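Local coordinates for periplasmic binding protein (PDB 5GJ3) that binds heme, two molecules in this crystal form, in the periplasm and probably hands it on to an uptake transporter, at residues A[101-106]-A[119-125]; A[21-25]-A[108-114]; A[16-20]-A[37-42]. All blocks are in the same frame, centred on the assembly; numbering follows the deposited sequence.

Interaction 1. Residues A[101-106]-A[119-125]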
# COMPACT_ATOMS: atom_id res chain seq x y z
N PRO A 101 6.28 3.22 7.84
CA PRO A 101 7.13 3.94 6.85
C PRO A 101 8.54 4.23 7.42
O PRO A 101 9.55 3.82 6.84
CB PRO A 101 6.34 5.25 6.58
CG PRO A 101 4.91 4.81 6.78
CD PRO A 101 4.99 3.92 8.03
N GLN A 102 8.59 4.86 8.58
CA GLN A 102 9.87 5.21 9.24
C GLN A 102 10.74 3.96 9.57
O GLN A 102 11.97 3.93 9.39
CB GLN A 102 9.53 6.07 10.47
CG GLN A 102 10.48 6.05 11.65
CD GLN A 102 10.43 4.80 12.55
OE1 GLN A 102 11.47 4.20 12.83
NE2 GLN A 102 9.22 4.41 13.02
N GLN A 103 10.10 2.92 10.09
CA GLN A 103 10.82 1.70 10.41
C GLN A 103 11.43 1.05 9.14
O GLN A 103 12.58 0.64 9.15
CB GLN A 103 9.83 0.76 11.08
CG GLN A 103 10.40 -0.36 11.89
CD GLN A 103 9.24 -1.12 12.50
OE1 GLN A 103 9.01 -2.29 12.20
NE2 GLN A 103 8.40 -0.40 13.27
N LYS A 104 10.66 0.97 8.05
CA LYS A 104 11.18 0.35 6.83
C LYS A 104 12.29 1.19 6.20
O LYS A 104 13.29 0.64 5.62
CB LYS A 104 10.05 0.08 5.83
CG LYS A 104 9.11 -1.06 6.29
CD LYS A 104 8.00 -1.35 5.26
CE LYS A 104 6.97 -0.27 5.14
NZ LYS A 104 5.79 -0.64 4.24
N ILE A 105 12.11 2.51 6.30
CA ILE A 105 13.13 3.43 5.76
C ILE A 105 14.46 3.26 6.49
O ILE A 105 15.50 3.11 5.82
CB ILE A 105 12.66 4.91 5.76
CG1 ILE A 105 11.58 5.11 4.68
CG2 ILE A 105 13.84 5.87 5.53
CD1 ILE A 105 10.73 6.33 4.98
N ARG A 106 14.42 3.24 7.83
CA ARG A 106 15.66 3.01 8.62
C ARG A 106 16.31 1.65 8.36
O ARG A 106 17.56 1.53 8.31
CB ARG A 106 15.41 3.20 10.13
CG ARG A 106 14.98 4.64 10.46
CD ARG A 106 14.75 4.86 11.96
NE ARG A 106 14.90 6.29 12.22
CZ ARG A 106 13.92 7.12 12.61
NH1 ARG A 106 12.69 6.68 12.86
NH2 ARG A 106 14.20 8.42 12.79
N GLU A 119 17.71 8.91 7.94
CA GLU A 119 17.11 9.87 8.91
C GLU A 119 16.44 11.07 8.23
O GLU A 119 15.36 11.47 8.63
CB GLU A 119 18.12 10.37 9.95
CG GLU A 119 18.63 9.27 10.85
CD GLU A 119 17.50 8.48 11.49
OE1 GLU A 119 16.75 9.06 12.29
OE2 GLU A 119 17.36 7.27 11.21
N ARG A 120 17.08 11.58 7.19
CA ARG A 120 16.54 12.64 6.36
C ARG A 120 15.23 12.19 5.67
O ARG A 120 14.24 12.88 5.78
CB ARG A 120 17.60 13.10 5.34
CG ARG A 120 17.36 14.41 4.62
CD ARG A 120 18.04 14.44 3.23
NE ARG A 120 19.50 14.22 3.28
CZ ARG A 120 20.25 13.73 2.28
NH1 ARG A 120 19.70 13.38 1.12
NH2 ARG A 120 21.56 13.58 2.43
N LEU A 121 15.20 11.06 4.95
CA LEU A 121 13.93 10.55 4.39
C LEU A 121 12.82 10.27 5.44
O LEU A 121 11.65 10.66 5.22
CB LEU A 121 14.18 9.33 3.52
CG LEU A 121 13.01 8.86 2.66
CD1 LEU A 121 12.46 10.01 1.80
CD2 LEU A 121 13.39 7.66 1.81
N ALA A 122 13.14 9.60 6.55
CA ALA A 122 12.14 9.29 7.58
C ALA A 122 11.54 10.59 8.18
O ALA A 122 10.34 10.65 8.39
CB ALA A 122 12.71 8.45 8.72
N ALA A 123 12.39 11.58 8.47
CA ALA A 123 11.97 12.89 9.04
C ALA A 123 10.99 13.60 8.09
O ALA A 123 10.01 14.16 8.53
CB ALA A 123 13.19 13.76 9.30
N GLN A 124 11.26 13.55 6.78
CA GLN A 124 10.37 14.11 5.79
C GLN A 124 9.04 13.36 5.67
O GLN A 124 7.98 13.99 5.56
CB GLN A 124 11.08 14.15 4.43
CG GLN A 124 10.28 14.79 3.30
CD GLN A 124 9.86 16.26 3.54
OE1 GLN A 124 10.54 17.03 4.27
NE2 GLN A 124 8.74 16.66 2.91
N VAL A 125 9.09 12.03 5.65
CA VAL A 125 7.88 11.23 5.58
C VAL A 125 7.01 11.52 6.81
O VAL A 125 5.82 11.78 6.66
CB VAL A 125 8.18 9.73 5.38
CG1 VAL A 125 6.90 8.92 5.43
CG2 VAL A 125 8.87 9.53 4.02
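Helices 100-111 and 115-136 pack side by side here and run antiparallel. The axes of the two segments come within 9.0 Å, and their directions differ by 169°. Pro101 starts the contact: its CB lies 3.9 Å from Val125 CG1. One residue on, Gln102 and Ala122 are the nearest CA pair, 5.0 Å apart. The small alanine side chain allows this closeness. Away from this interface, Lys104 of the same helix forms a salt bridge with Asp94 and a hydrogen bond with Asp14, both ligands of a zinc ion. Ile105 fills the middle of the interface. Ile105 CG2 is 4.0 Å from Leu121 CB, and Ile105 CD1 is 3.8 Å from Val125 CG2. Arg106 closes the contact at the more exposed edge with a two-pronged salt bridge to Glu119. Arg106 NE donates to Glu119 OE2 at 2.8 Å, and Arg106 NH2 to Glu119 OE1 at 2.7 Å. Ala122 CB sits under one face of the guanidinium. Leu121 also reaches Leu22 and Ala21, and Val125 touches Pro248. This is an antiparallel helical hairpin with an apolar seam. Helix 115-136 leads from the N-terminal lobe to the second lobe, like the long linking helix of helical-backbone periplasmic binding proteins.

Interaction 2. Residues A[21-25]-A[108-114]; sequences ALGMG and VAQALGI
Two helix ends meet through apolar side chains. Segment 21-25 leaves helix 13-21, with Gly23 at phi 96° in a Schellman motif. Segment 108-114 takes in the last turn of helix 100-111, which ends the same way at Gly113 (phi 73°), and the turn into helix 115-136. Ile114 N bonds to Ala109 O at 2.8 Å and Gly113 N to Gln110 O at 3.1 Å. In register, Leu22 CA is 7.5 Å from Ala109 CA, and Met24 CA is 8.3 Å from Leu112 CA. Val108 (t) comes first, its CG1 3.6 Å from Leu22 CD1. It also packs on Ile15, Ile18 and Ile19 of helix 13-21. Ala109 follows, its CB 4.2 Å from CD1 of Leu22 (mt). Leu112, also mt, places CD1 3.8 Å from CB of Met24 (mmm) and touches Leu66 of strand 66-70, in the N-terminal lobe's parallel sheet. Ile114 (pt) is the N-cap residue of helix 115-136. Ile114 CD1 reaches between Leu22 CB at 3.9 Å and Met24 CG at 3.6 Å. The contact joins two helix C-termini of the N-terminal lobe. With no polar bond between the segments, it rests on close apolar packing, with water excluded only in part at Met24, Leu112 and Ile114.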
# COMPACT_ATOMS: atom_id res chain seq x y z
N ALA A 21 13.87 5.88 -3.43
CA ALA A 21 13.72 7.17 -2.73
C ALA A 21 14.94 7.58 -1.96
O ALA A 21 15.18 8.81 -1.70
CB ALA A 21 12.50 7.13 -1.80
N LEU A 22 15.76 6.60 -1.57
CA LEU A 22 17.00 6.91 -0.86
C LEU A 22 18.15 7.27 -1.83
O LEU A 22 19.26 7.63 -1.40
CB LEU A 22 17.42 5.72 0.05
CG LEU A 22 16.61 5.50 1.32
CD1 LEU A 22 16.86 4.10 1.95
CD2 LEU A 22 16.86 6.60 2.36
N GLY A 23 17.91 7.13 -3.12
CA GLY A 23 18.94 7.45 -4.10
C GLY A 23 19.78 6.28 -4.61
O GLY A 23 20.78 6.51 -5.31
N MET A 24 19.37 5.02 -4.34
CA MET A 24 20.23 3.85 -4.55
C MET A 24 19.65 2.93 -5.60
O MET A 24 20.02 1.74 -5.72
CB MET A 24 20.39 3.08 -3.24
CG MET A 24 20.97 3.92 -2.11
SD MET A 24 22.71 4.32 -2.38
CE MET A 24 23.52 2.73 -2.13
N GLY A 25 18.71 3.48 -6.37
CA GLY A 25 18.03 2.70 -7.36
C GLY A 25 18.97 2.13 -8.41
O GLY A 25 18.73 1.02 -8.92
N VAL A 108 16.16 -0.18 5.50
CA VAL A 108 16.82 -0.18 4.18
C VAL A 108 18.09 0.68 4.27
O VAL A 108 19.18 0.29 3.73
CB VAL A 108 15.90 0.32 3.06
CG1 VAL A 108 16.68 0.47 1.73
CG2 VAL A 108 14.71 -0.64 2.84
N ALA A 109 17.98 1.84 4.92
CA ALA A 109 19.15 2.73 5.01
C ALA A 109 20.35 2.07 5.69
O ALA A 109 21.51 2.27 5.24
CB ALA A 109 18.83 4.07 5.69
N GLN A 110 20.09 1.33 6.77
CA GLN A 110 21.16 0.63 7.49
C GLN A 110 21.79 -0.44 6.60
O GLN A 110 23.00 -0.50 6.56
CB GLN A 110 20.75 0.02 8.86
CG GLN A 110 21.96 -0.56 9.64
CD GLN A 110 21.70 -0.97 11.11
OE1 GLN A 110 20.79 -0.46 11.72
NE2 GLN A 110 22.54 -1.89 11.68
N ALA A 111 20.98 -1.25 5.89
CA ALA A 111 21.49 -2.31 4.99
C ALA A 111 22.36 -1.76 3.86
O ALA A 111 23.28 -2.46 3.33
CB ALA A 111 20.35 -3.13 4.38
N LEU A 112 22.05 -0.53 3.47
CA LEU A 112 22.76 0.11 2.37
C LEU A 112 23.88 1.00 2.86
O LEU A 112 24.57 1.59 2.01
CB LEU A 112 21.77 0.92 1.46
CG LEU A 112 20.73 0.07 0.73
CD1 LEU A 112 19.85 0.77 -0.31
CD2 LEU A 112 21.37 -1.15 0.10
N GLY A 113 24.03 1.14 4.19
CA GLY A 113 25.15 1.89 4.79
C GLY A 113 25.01 3.41 4.61
O GLY A 113 26.04 4.13 4.42
N ILE A 114 23.76 3.91 4.65
CA ILE A 114 23.47 5.33 4.48
C ILE A 114 22.51 5.79 5.57
O ILE A 114 21.45 6.35 5.26
CB ILE A 114 22.90 5.65 3.05
CG1 ILE A 114 21.74 4.70 2.66
CG2 ILE A 114 23.98 5.50 1.97
CD1 ILE A 114 21.04 5.01 1.34

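Interaction 3. Residues A[16-20]-A[37-42]; sequences TEIIF and YPPERT
Segment 16-20 is helical, part of helix 13-21. Segment 37-42 begins extended at Tyr37, passes a cis peptide bond into Pro38, and becomes helical at 39-42 with Pro38 as N-cap. Arg41 N and Thr42 N each bond to Pro38 O at 3.1 Å. The closest backbone pair is Glu17 and Tyr37, CA to CA 5.6 Å. Aromatic contacts centre on Phe20, with chi1 -82° and chi2 -89°. Pro38 CD lies over the face of the Phe20 ring, 3.9 Å from its centroid and 29° off the normal, a CH-pi contact. Arg41 NE approaches the ring edge, 3.6 Å from Phe20 CE1. Apolar contact is made by Thr42 CG2, 3.9 Å from Thr16 CG2 and 4.1 Å from Phe20 CE2. The Thr16 hydroxyl bonds to Ser10 and Asn12 O, and that of Thr42 to Ala35 O. A weakly polar contact is the CA-H...O pair, Glu17 CA to Tyr37 O at 3.6 Å. Glu17 (tt) lies against the Tyr37 ring in van der Waals contact, Glu17 CD 3.7 Å from Tyr37 CD2. Its carboxylate forms a salt bridge with Arg249, which makes a cation-pi contact with the Tyr37 ring. The Glu17 side chain is about 8 Å, at nearest, from a heme. The contact joins helix 13-21, the helix of the beta-alpha-beta unit 8-10/13-21/28-31 in the N-terminal lobe's parallel sheet, to the turn and short helix after strand 28-31, beside the heme cleft.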
# COMPACT_ATOMS: atom_id res chain seq x y z
N THR A 16 11.41 -1.76 -2.56
CA THR A 16 11.98 -1.23 -3.81
C THR A 16 11.79 0.29 -3.92
O THR A 16 12.74 1.03 -4.16
CB THR A 16 11.33 -1.92 -5.01
OG1 THR A 16 11.57 -3.33 -4.95
CG2 THR A 16 11.81 -1.33 -6.37
N GLU A 17 10.58 0.77 -3.66
CA GLU A 17 10.26 2.19 -3.72
C GLU A 17 11.16 2.95 -2.76
O GLU A 17 11.65 4.05 -3.07
CB GLU A 17 8.80 2.43 -3.36
CG GLU A 17 8.48 3.89 -3.10
CD GLU A 17 6.97 4.21 -3.12
OE1 GLU A 17 6.12 3.34 -3.46
OE2 GLU A 17 6.64 5.35 -2.82
N ILE A 18 11.41 2.36 -1.60
CA ILE A 18 12.19 3.03 -0.59
C ILE A 18 13.69 3.07 -1.07
O ILE A 18 14.37 4.05 -0.83
CB ILE A 18 12.11 2.28 0.78
CG1 ILE A 18 10.77 2.55 1.48
CG2 ILE A 18 13.29 2.72 1.66
CD1 ILE A 18 10.52 1.59 2.64
N ILE A 19 14.19 2.02 -1.72
CA ILE A 19 15.60 2.02 -2.18
C ILE A 19 15.77 3.18 -3.18
O ILE A 19 16.77 3.93 -3.11
CB ILE A 19 16.00 0.67 -2.84
CG1 ILE A 19 16.01 -0.47 -1.78
CG2 ILE A 19 17.37 0.74 -3.53
CD1 ILE A 19 15.87 -1.85 -2.42
N PHE A 20 14.81 3.29 -4.11
CA PHE A 20 14.85 4.37 -5.12
C PHE A 20 14.72 5.75 -4.45
O PHE A 20 15.45 6.65 -4.79
CB PHE A 20 13.78 4.15 -6.23
CG PHE A 20 14.22 3.18 -7.32
CD1 PHE A 20 14.90 3.65 -8.45
CD2 PHE A 20 13.93 1.83 -7.23
CE1 PHE A 20 15.32 2.78 -9.43
CE2 PHE A 20 14.33 0.95 -8.22
CZ PHE A 20 15.04 1.42 -9.32
N TYR A 37 6.81 1.28 -8.61
CA TYR A 37 7.31 2.65 -8.41
C TYR A 37 8.82 2.77 -8.09
O TYR A 37 9.27 2.13 -7.13
CB TYR A 37 6.55 3.34 -7.27
CG TYR A 37 6.74 4.85 -7.27
CD1 TYR A 37 5.90 5.67 -8.03
CD2 TYR A 37 7.78 5.45 -6.55
CE1 TYR A 37 6.09 7.04 -8.05
CE2 TYR A 37 7.98 6.84 -6.57
CZ TYR A 37 7.11 7.62 -7.32
OH TYR A 37 7.22 9.00 -7.33
N PRO A 38 9.59 3.64 -8.81
CA PRO A 38 9.15 4.54 -9.96
C PRO A 38 8.90 3.69 -11.21
O PRO A 38 9.78 2.88 -11.58
CB PRO A 38 10.36 5.49 -10.18
CG PRO A 38 11.43 5.08 -9.21
CD PRO A 38 11.04 3.79 -8.53
N PRO A 39 7.69 3.78 -11.83
CA PRO A 39 7.37 2.77 -12.88
C PRO A 39 8.33 2.78 -14.10
O PRO A 39 8.61 1.71 -14.70
CB PRO A 39 5.92 3.13 -13.30
CG PRO A 39 5.79 4.56 -12.95
CD PRO A 39 6.59 4.74 -11.67
N GLU A 40 8.86 3.95 -14.43
CA GLU A 40 9.76 4.08 -15.59
C GLU A 40 11.03 3.24 -15.40
O GLU A 40 11.56 2.68 -16.36
CB GLU A 40 10.10 5.54 -15.88
CG GLU A 40 8.90 6.47 -16.05
CD GLU A 40 7.93 6.07 -17.16
OE1 GLU A 40 8.40 5.61 -18.24
OE2 GLU A 40 6.70 6.21 -16.96
N ARG A 41 11.50 3.15 -14.14
CA ARG A 41 12.74 2.44 -13.81
C ARG A 41 12.48 0.96 -13.56
O ARG A 41 13.18 0.12 -14.12
CB ARG A 41 13.48 3.15 -12.67
CG ARG A 41 13.57 4.65 -12.98
CD ARG A 41 14.70 5.45 -12.35
NE ARG A 41 15.98 4.75 -12.43
CZ ARG A 41 17.05 5.06 -11.71
NH1 ARG A 41 17.01 6.07 -10.86
NH2 ARG A 41 18.16 4.33 -11.82
N THR A 42 11.44 0.61 -12.78
CA THR A 42 11.23 -0.80 -12.42
C THR A 42 10.73 -1.65 -13.59
O THR A 42 10.97 -2.86 -13.62
CB THR A 42 10.26 -0.96 -11.19
OG1 THR A 42 8.97 -0.45 -11.53
CG2 THR A 42 10.77 -0.18 -9.96

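How the interactions relate
All three contacts belong to the N-terminal lobe, and each is partly buried. Interactions 1 and 2 share helix 100-111: interaction 1 uses its earlier turns, interaction 2 its C-terminal end. Interactions 2 and 3 draw on successive parts of helix 13-21 and its exit, and Met24 N probably hydrogen-bonds to Ile19 O there. Contacts between them tie the set together: Leu121 packs on Leu22, Lys104 on Ile18, and Val108 on both Ile18 and Ile19. Their chemistry differs. Interaction 1 adds a salt bridge at an exposed edge to an apolar seam. Interaction 2 is wholly apolar. Interaction 3 mixes proline, aromatic and charged groups, and comes nearest to heme.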